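Long-range contacts in chintase (PDB 5YUQ), which probably hydrolyses the beta-1,4 linkages of chitin, as a fungal chitinase of glycoside hydrolase family 18 with a tunnel-shaped active site: residues A[29-34]-A[66-71]; A[36-41]-A[84-89]. One frame throughout, in Å; residues are numbered along the deposited sequence. Where two conformers were deposited one is given.

Contact 1 of 2, residues A[29-34]-A[66-71]; sequences FAEPTK and GWTGSL
Phe29 and Glu31 both carry CG anti to their carbonyl carbons, beside the backbone N (chi1 -75° and -62°), which sets only the start of each side chain; the Phe29 ring ends on Gly66, and Glu31, extended beyond CG, carries its carboxylate to Thr68. Thr68 answers with OG1 set between its own backbone N and carbonyl carbon (chi1 61°), the hydroxyl meeting the acid. OG1 donates to Glu31 OE2 at 2.8 Å, on the syn lone pair of that oxygen. On the way the glutamate stem lies against the backbone of Gly69, with CG 3.7 Å from Gly69 CA, a closeness that the lack of a side chain on Gly69 allows. A water donates to Thr68 O, its oxygen 2.7 Å from that atom, and only weakly to Glu31 OE1.

The Phe29 ring lies flat on Gly66, whose CA stands 3.6 Å from the ring centroid and nearly on its normal: a CH-pi contact over the centre of one face. With no side chain at Gly66, the ring packs directly on the main chain. Farther along, Pro32 CD comes to 3.3 Å from Gly69 O, and a second water bridges that oxygen to Pro32 O.

The turn itself is tied at Gly66 O, which takes Gly69 N at 3.1 Å and Ser70 OG at 2.8 Å from opposite faces of its carbonyl plane. Ser70 OG is also hydrogen-bonded to Glu107 N. The peptide bond entering Phe29 is cis. This is the catalytic end of a family 18 (beta/alpha)8 barrel: the SxGG signature ending at Gly66 leaves strand 59-65 beside strand 24-32, next to Glu107, which occupies the place of the DxxDxDxE glutamate and is, by analogy with relatives, probably the catalytic acid.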
ATOM      1  N   PHE A  29      -7.385   5.118   8.361  1.00 13.00           N
ATOM      2  CA  PHE A  29      -7.409   3.756   8.890  1.00 15.43           C
ATOM      3  C   PHE A  29      -8.199   3.742  10.195  1.00 13.94           C
ATOM      4  O   PHE A  29      -8.192   4.724  10.944  1.00 14.91           O
ATOM      5  CB  PHE A  29      -5.990   3.302   9.277  1.00 12.51           C
ATOM      6  CG  PHE A  29      -5.101   2.962   8.109  1.00 13.49           C
ATOM      7  CD1 PHE A  29      -5.336   1.818   7.353  1.00 14.17           C
ATOM      8  CD2 PHE A  29      -4.011   3.762   7.796  1.00 13.80           C
ATOM      9  CE1 PHE A  29      -4.514   1.506   6.282  1.00 13.67           C
ATOM     10  CE2 PHE A  29      -3.186   3.457   6.731  1.00 16.18           C
ATOM     11  CZ  PHE A  29      -3.442   2.326   5.967  1.00 11.83           C
ATOM     12  N   ALA A  30      -8.846   2.621  10.490  1.00 13.33           N
ATOM     13  CA  ALA A  30      -9.287   2.346  11.851  1.00 13.16           C
ATOM     14  C   ALA A  30      -8.173   1.514  12.469  1.00 17.23           C
ATOM     15  O   ALA A  30      -7.715   0.551  11.859  1.00 18.35           O
ATOM     16  CB  ALA A  30     -10.589   1.579  11.846  1.00 17.83           C
ATOM     17  N   GLU A  31      -7.720   1.892  13.661  1.00 14.20           N
ATOM     18  CA  GLU A  31      -6.595   1.210  14.300  1.00 13.96           C
ATOM     19  C   GLU A  31      -7.067   0.420  15.512  1.00 14.94           C
ATOM     20  O   GLU A  31      -7.606   0.988  16.459  1.00 19.00           O
ATOM     21  CB  GLU A  31      -5.533   2.233  14.720  1.00 17.30           C
ATOM     22  CG  GLU A  31      -4.931   3.021  13.562  1.00 14.91           C
ATOM     23  CD  GLU A  31      -3.739   3.869  13.983  1.00 24.98           C
ATOM     24  OE1 GLU A  31      -3.665   4.271  15.164  1.00 29.46           O
ATOM     25  OE2 GLU A  31      -2.863   4.120  13.134  1.00 26.20           O
ATOM     26  N   PRO A  32      -6.862  -0.904  15.495  1.00 15.97           N
ATOM     27  CA  PRO A  32      -7.274  -1.693  16.656  1.00 13.07           C
ATOM     28  C   PRO A  32      -6.478  -1.312  17.896  1.00 18.81           C
ATOM     29  O   PRO A  32      -5.252  -1.204  17.835  1.00 21.60           O
ATOM     30  CB  PRO A  32      -6.954  -3.138  16.238  1.00 16.27           C
ATOM     31  CG  PRO A  32      -6.918  -3.102  14.734  1.00 16.30           C
ATOM     32  CD  PRO A  32      -6.352  -1.744  14.399  1.00 12.37           C
ATOM     33  N   THR A  33      -7.177  -1.099  19.007  1.00 18.11           N
ATOM     34  CA  THR A  33      -6.521  -0.806  20.273  1.00 19.25           C
ATOM     35  C   THR A  33      -6.196  -2.093  21.015  1.00 20.43           C
ATOM     36  O   THR A  33      -6.564  -3.190  20.578  1.00 20.06           O
ATOM     37  CB  THR A  33      -7.407   0.067  21.183  1.00 22.49           C
ATOM     38  OG1 THR A  33      -8.558  -0.680  21.592  1.00 25.10           O
ATOM     39  CG2 THR A  33      -7.849   1.319  20.454  1.00 26.30           C
ATOM     40  N   LYS A  34      -5.516  -1.951  22.147  1.00 22.24           N
ATOM     41  CA  LYS A  34      -5.166  -3.094  22.983  1.00 24.13           C
ATOM     42  C   LYS A  34      -6.409  -3.891  23.388  1.00 21.38           C
ATOM     43  O   LYS A  34      -6.362  -5.123  23.481  1.00 24.21           O
ATOM     44  CB  LYS A  34      -4.402  -2.620  24.221  1.00 25.58           C
ATOM     45  CG  LYS A  34      -3.580  -3.702  24.895  1.00 32.90           C
ATOM     46  CD  LYS A  34      -2.677  -3.106  25.969  1.00 35.46           C
ATOM     47  CE  LYS A  34      -1.798  -4.172  26.610  1.00 42.91           C
ATOM     48  NZ  LYS A  34      -0.877  -4.804  25.629  1.00 40.99           N
ATOM     49  N   GLY A  66      -2.937  -0.665   9.122  1.00 11.23           N
ATOM     50  CA  GLY A  66      -2.015   0.319   8.587  1.00 13.00           C
ATOM     51  C   GLY A  66      -0.705   0.279   9.347  1.00 15.54           C
ATOM     52  O   GLY A  66      -0.566  -0.459  10.317  1.00 16.20           O
ATOM     53  N   TRP A  67       0.267   1.031   8.904  1.00 14.38           N
ATOM     54  CA  TRP A  67       1.579   0.988   9.530  1.00 15.24           C
ATOM     55  C   TRP A  67       1.600   1.216  11.014  1.00 16.29           C
ATOM     56  O   TRP A  67       2.221   0.505  11.697  1.00 16.67           O
ATOM     57  CB  TRP A  67       2.531   2.020   8.848  1.00 15.33           C
ATOM     58  CG  TRP A  67       3.889   1.972   9.298  1.00 17.17           C
ATOM     59  CD1 TRP A  67       4.485   2.847  10.124  1.00 17.40           C
ATOM     60  CD2 TRP A  67       4.877   1.027   8.913  1.00 17.39           C
ATOM     61  NE1 TRP A  67       5.744   2.465  10.344  1.00 21.64           N
ATOM     62  CE2 TRP A  67       6.052   1.400   9.571  1.00 17.08           C
ATOM     63  CE3 TRP A  67       4.887  -0.092   8.099  1.00 19.77           C
ATOM     64  CZ2 TRP A  67       7.219   0.678   9.474  1.00 22.46           C
ATOM     65  CZ3 TRP A  67       6.052  -0.799   7.982  1.00 26.24           C
ATOM     66  CH2 TRP A  67       7.219  -0.400   8.693  1.00 27.18           C
ATOM     67  N   THR A  68       0.963   2.257  11.486  1.00 17.32           N
ATOM     68  CA  THR A  68       0.994   2.547  12.918  1.00 16.18           C
ATOM     69  C   THR A  68      -0.179   1.936  13.660  1.00 15.28           C
ATOM     70  O   THR A  68      -0.321   2.138  14.863  1.00 16.41           O
ATOM     71  CB  THR A  68       1.035   4.071  13.199  1.00 16.09           C
ATOM     72  OG1 THR A  68      -0.136   4.699  12.657  1.00 18.20           O
ATOM     73  CG2 THR A  68       2.260   4.690  12.571  1.00 22.46           C
ATOM     74  N   GLY A  69      -1.018   1.188  12.942  1.00 15.66           N
ATOM     75  CA  GLY A  69      -2.188   0.567  13.536  1.00 16.51           C
ATOM     76  C   GLY A  69      -2.102  -0.945  13.645  1.00 14.89           C
ATOM     77  O   GLY A  69      -3.120  -1.618  13.770  1.00 14.62           O
ATOM     78  N   SER A  70      -0.887  -1.483  13.616  1.00 12.38           N
ATOM     79  CA  SER A  70      -0.713  -2.935  13.592  1.00 14.58           C
ATOM     80  C   SER A  70      -0.103  -3.498  14.872  1.00 17.48           C
ATOM     81  O   SER A  70       0.239  -4.677  14.919  1.00 15.42           O
ATOM     82  CB  SER A  70       0.138  -3.343  12.382  1.00 13.66           C
ATOM     83  OG  SER A  70      -0.583  -3.133  11.166  1.00 13.91           O
ATOM     84  N   LEU A  71      -0.004  -2.676  15.913  1.00 15.15           N
ATOM     85  CA  LEU A  71       0.649  -3.090  17.165  1.00 16.22           C
ATOM     86  C   LEU A  71       0.015  -4.319  17.787  1.00 16.82           C
ATOM     87  O   LEU A  71       0.711  -5.186  18.316  1.00 16.78           O
ATOM     88  CB  LEU A  71       0.592  -1.966  18.198  1.00 17.43           C
ATOM     89  CG  LEU A  71       1.515  -0.768  18.005  1.00 18.31           C
ATOM     90  CD1 LEU A  71       1.204   0.308  19.034  1.00 22.51           C
ATOM     91  CD2 LEU A  71       2.952  -1.233  18.124  1.00 19.13           C
TER
HETATM   92  O   HOH W   1      -0.688   4.107  16.680  1.00 39.53           O
HETATM   93  O   HOH W   2      -3.341  -2.702  16.348  1.00 17.17           O

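Contact 2 of 2, residues A[36-41]-A[84-89]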
ATOM      1  N   GLY A  36      -9.123  -4.096  21.600  1.00 20.21           N
ATOM      2  CA  GLY A  36      -9.813  -4.571  20.416  1.00 18.10           C
ATOM      3  C   GLY A  36     -10.880  -3.619  19.920  1.00 21.31           C
ATOM      4  O   GLY A  36     -11.750  -4.002  19.134  1.00 24.66           O
ATOM      5  N   GLU A  37     -10.826  -2.377  20.386  1.00 22.45           N
ATOM      6  CA  GLU A  37     -11.732  -1.358  19.881  1.00 23.18           C
ATOM      7  C   GLU A  37     -11.117  -0.754  18.630  1.00 22.24           C
ATOM      8  O   GLU A  37      -9.926  -0.922  18.374  1.00 24.22           O
ATOM      9  CB  GLU A  37     -11.981  -0.279  20.943  1.00 27.28           C
ATOM     10  CG  GLU A  37     -12.740  -0.792  22.166  1.00 32.56           C
ATOM     11  CD  GLU A  37     -13.189   0.316  23.094  1.00 50.78           C
ATOM     12  OE1 GLU A  37     -12.327   0.919  23.765  1.00 53.66           O
ATOM     13  OE2 GLU A  37     -14.408   0.583  23.153  1.00 62.68           O
ATOM     14  N   LEU A  38     -11.928  -0.050  17.849  1.00 18.81           N
ATOM     15  CA  LEU A  38     -11.434   0.578  16.633  1.00 18.22           C
ATOM     16  C   LEU A  38     -11.336   2.074  16.882  1.00 22.51           C
ATOM     17  O   LEU A  38     -12.340   2.728  17.163  1.00 27.03           O
ATOM     18  CB  LEU A  38     -12.358   0.276  15.451  1.00 22.50           C
ATOM     19  CG  LEU A  38     -12.381  -1.149  14.885  1.00 21.56           C
ATOM     20  CD1 LEU A  38     -10.970  -1.637  14.628  1.00 19.41           C
ATOM     21  CD2 LEU A  38     -13.107  -2.132  15.783  1.00 24.74           C
ATOM     22  N   SER A  39     -10.119   2.607  16.794  0.69 18.13           N
ATOM     23  CA  SER A  39      -9.874   4.020  17.071  0.69 19.60           C
ATOM     24  C   SER A  39      -9.094   4.678  15.938  0.69 20.65           C
ATOM     25  O   SER A  39      -8.825   4.051  14.912  0.69 18.93           O
ATOM     26  CB  SER A  39      -9.086   4.170  18.376  0.69 22.27           C
ATOM     27  OG  SER A  39      -7.739   3.754  18.204  0.69 24.56           O
ATOM     28  N   GLY A  40      -8.738   5.946  16.125  1.00 17.09           N
ATOM     29  CA  GLY A  40      -7.865   6.633  15.193  1.00 17.20           C
ATOM     30  C   GLY A  40      -8.477   7.174  13.915  1.00 17.60           C
ATOM     31  O   GLY A  40      -7.743   7.597  13.019  1.00 19.85           O
ATOM     32  N   PHE A  41      -9.805   7.159  13.817  1.00 15.61           N
ATOM     33  CA  PHE A  41     -10.466   7.771  12.672  1.00 17.99           C
ATOM     34  C   PHE A  41     -11.558   8.724  13.129  1.00 17.15           C
ATOM     35  O   PHE A  41     -11.955   8.718  14.297  1.00 19.13           O
ATOM     36  CB  PHE A  41     -11.023   6.718  11.713  1.00 18.03           C
ATOM     37  CG  PHE A  41     -12.166   5.930  12.267  1.00 16.83           C
ATOM     38  CD1 PHE A  41     -11.941   4.832  13.089  1.00 16.40           C
ATOM     39  CD2 PHE A  41     -13.473   6.279  11.959  1.00 17.98           C
ATOM     40  CE1 PHE A  41     -13.006   4.101  13.594  1.00 19.87           C
ATOM     41  CE2 PHE A  41     -14.536   5.554  12.458  1.00 19.84           C
ATOM     42  CZ  PHE A  41     -14.308   4.464  13.275  1.00 21.12           C
ATOM     43  N   ASP A  84     -12.747 -12.851  19.957  1.00 18.49           N
ATOM     44  CA  ASP A  84     -14.197 -12.738  19.849  1.00 16.24           C
ATOM     45  C   ASP A  84     -14.645 -11.293  20.026  1.00 17.73           C
ATOM     46  O   ASP A  84     -15.541 -10.830  19.332  1.00 18.21           O
ATOM     47  CB  ASP A  84     -14.897 -13.635  20.879  1.00 16.32           C
ATOM     48  CG  ASP A  84     -14.775 -15.106  20.555  1.00 23.15           C
ATOM     49  OD1 ASP A  84     -14.411 -15.451  19.410  1.00 19.91           O
ATOM     50  OD2 ASP A  84     -15.061 -15.927  21.449  1.00 25.68           O
ATOM     51  N   ASN A  85     -14.014 -10.586  20.954  1.00 17.96           N
ATOM     52  CA  ASN A  85     -14.382  -9.202  21.209  1.00 16.62           C
ATOM     53  C   ASN A  85     -14.021  -8.303  20.025  1.00 19.41           C
ATOM     54  O   ASN A  85     -14.798  -7.432  19.633  1.00 17.65           O
ATOM     55  CB  ASN A  85     -13.725  -8.700  22.496  1.00 19.05           C
ATOM     56  CG  ASN A  85     -14.116  -7.272  22.824  1.00 23.45           C
ATOM     57  OD1 ASN A  85     -15.274  -6.993  23.144  1.00 28.24           O
ATOM     58  ND2 ASN A  85     -13.158  -6.360  22.734  1.00 22.77           N
ATOM     59  N   PHE A  86     -12.851  -8.540  19.445  1.00 18.20           N
ATOM     60  CA  PHE A  86     -12.404  -7.795  18.275  1.00 17.98           C
ATOM     61  C   PHE A  86     -13.351  -8.043  17.089  1.00 17.71           C
ATOM     62  O   PHE A  86     -13.772  -7.101  16.414  1.00 16.93           O
ATOM     63  CB  PHE A  86     -10.959  -8.186  17.955  1.00 16.50           C
ATOM     64  CG  PHE A  86     -10.332  -7.393  16.851  1.00 15.97           C
ATOM     65  CD1 PHE A  86     -10.455  -6.006  16.794  1.00 14.19           C
ATOM     66  CD2 PHE A  86      -9.590  -8.037  15.876  1.00 13.83           C
ATOM     67  CE1 PHE A  86      -9.849  -5.279  15.768  1.00 16.93           C
ATOM     68  CE2 PHE A  86      -8.987  -7.330  14.854  1.00 17.64           C
ATOM     69  CZ  PHE A  86      -9.117  -5.945  14.793  1.00 16.38           C
ATOM     70  N   VAL A  87     -13.706  -9.304  16.854  1.00 16.36           N
ATOM     71  CA  VAL A  87     -14.670  -9.644  15.811  1.00 15.16           C
ATOM     72  C   VAL A  87     -15.994  -8.913  16.023  1.00 15.13           C
ATOM     73  O   VAL A  87     -16.551  -8.340  15.088  1.00 16.26           O
ATOM     74  CB  VAL A  87     -14.920 -11.171  15.728  1.00 14.14           C
ATOM     75  CG1 VAL A  87     -16.129 -11.468  14.857  1.00 18.43           C
ATOM     76  CG2 VAL A  87     -13.705 -11.877  15.172  1.00 16.92           C
ATOM     77  N   SER A  88     -16.484  -8.928  17.257  1.00 17.58           N
ATOM     78  CA  SER A  88     -17.742  -8.278  17.594  1.00 18.06           C
ATOM     79  C   SER A  88     -17.656  -6.784  17.296  1.00 15.07           C
ATOM     80  O   SER A  88     -18.586  -6.189  16.742  1.00 16.93           O
ATOM     81  CB  SER A  88     -18.071  -8.515  19.075  1.00 21.56           C
ATOM     82  OG  SER A  88     -19.322  -7.939  19.421  1.00 27.93           O
ATOM     83  N   ASN A  89     -16.528  -6.182  17.642  1.00 16.07           N
ATOM     84  CA  ASN A  89     -16.351  -4.756  17.408  1.00 14.66           C
ATOM     85  C   ASN A  89     -16.260  -4.420  15.926  1.00 16.70           C
ATOM     86  O   ASN A  89     -16.745  -3.375  15.491  1.00 17.95           O
ATOM     87  CB  ASN A  89     -15.121  -4.238  18.150  1.00 17.08           C
ATOM     88  CG  ASN A  89     -15.343  -4.137  19.644  1.00 21.00           C
ATOM     89  OD1 ASN A  89     -16.479  -4.201  20.122  1.00 25.73           O
ATOM     90  ND2 ASN A  89     -14.257  -3.962  20.390  1.00 19.57           N
TER
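One hydrogen bond joins Asn89 to Gly36: Asn89 ND2 donates to Gly36 O at 2.8 Å, almost straight at 174°. The acceptor lies in the plane of the asparagine amide, yet the donor stands well above the carbonyl plane of Gly36, about 60° out of it, so the helix side chain comes down onto the peptide from one of its faces. Glu37 passes obliquely across the same amide, its CG 3.9 Å from Asn89 ND2, a van der Waals contact.

The same carbonyl has an aromatic neighbour. Phe86 meets it with its edge, in the plane of the ring, CD1 lying 3.3 Å from Gly36 O. CG anti to the backbone N (chi1 -174°) starts the side chain off the helix, and the ring edge ends at Gly36 in the turn and Leu38 at the strand start.

Apolar packing comes from Leu38, whose two methyls divide the work. CD1 sits 4.0 Å from Phe86 CE1 near the ring plane, the side chains crossing at about a right angle; CD2 reaches 3.8 Å from Asn89 CB. Beyond the pair, Phe86 packs on Pro32, on Leu76 and Leu77 of helix 73-78, and on Leu131 of helix 124-139.

The arrangement joins the turn and short antiparallel strand that follow barrel strand 24-32 to helix 80-97, one of the outer helices of the (beta/alpha)8 barrel of family 18.

In the fold
Both contacts start from the chain around strand 24-32, and their centres lie 10 Å apart. Contact 1 is largely buried and closer to the middle of the chain, tying the end of strand 24-32 to the loop that follows the neighbouring parallel strand 59-65; contact 2 is partly buried and sits farther out, between a hairpin and a helix. They bury similar areas and both press on glycine backbone, contact 1 with a carboxylate, a ring face and waters, contact 2 with an amide, a ring edge and leucine methyls. They meet directly: strand 38-39 pairs antiparallel with strand 24-32 through a probable hydrogen bond between Glu31 N and Ser39 O, and Pro32 CG packs on Phe86 CZ.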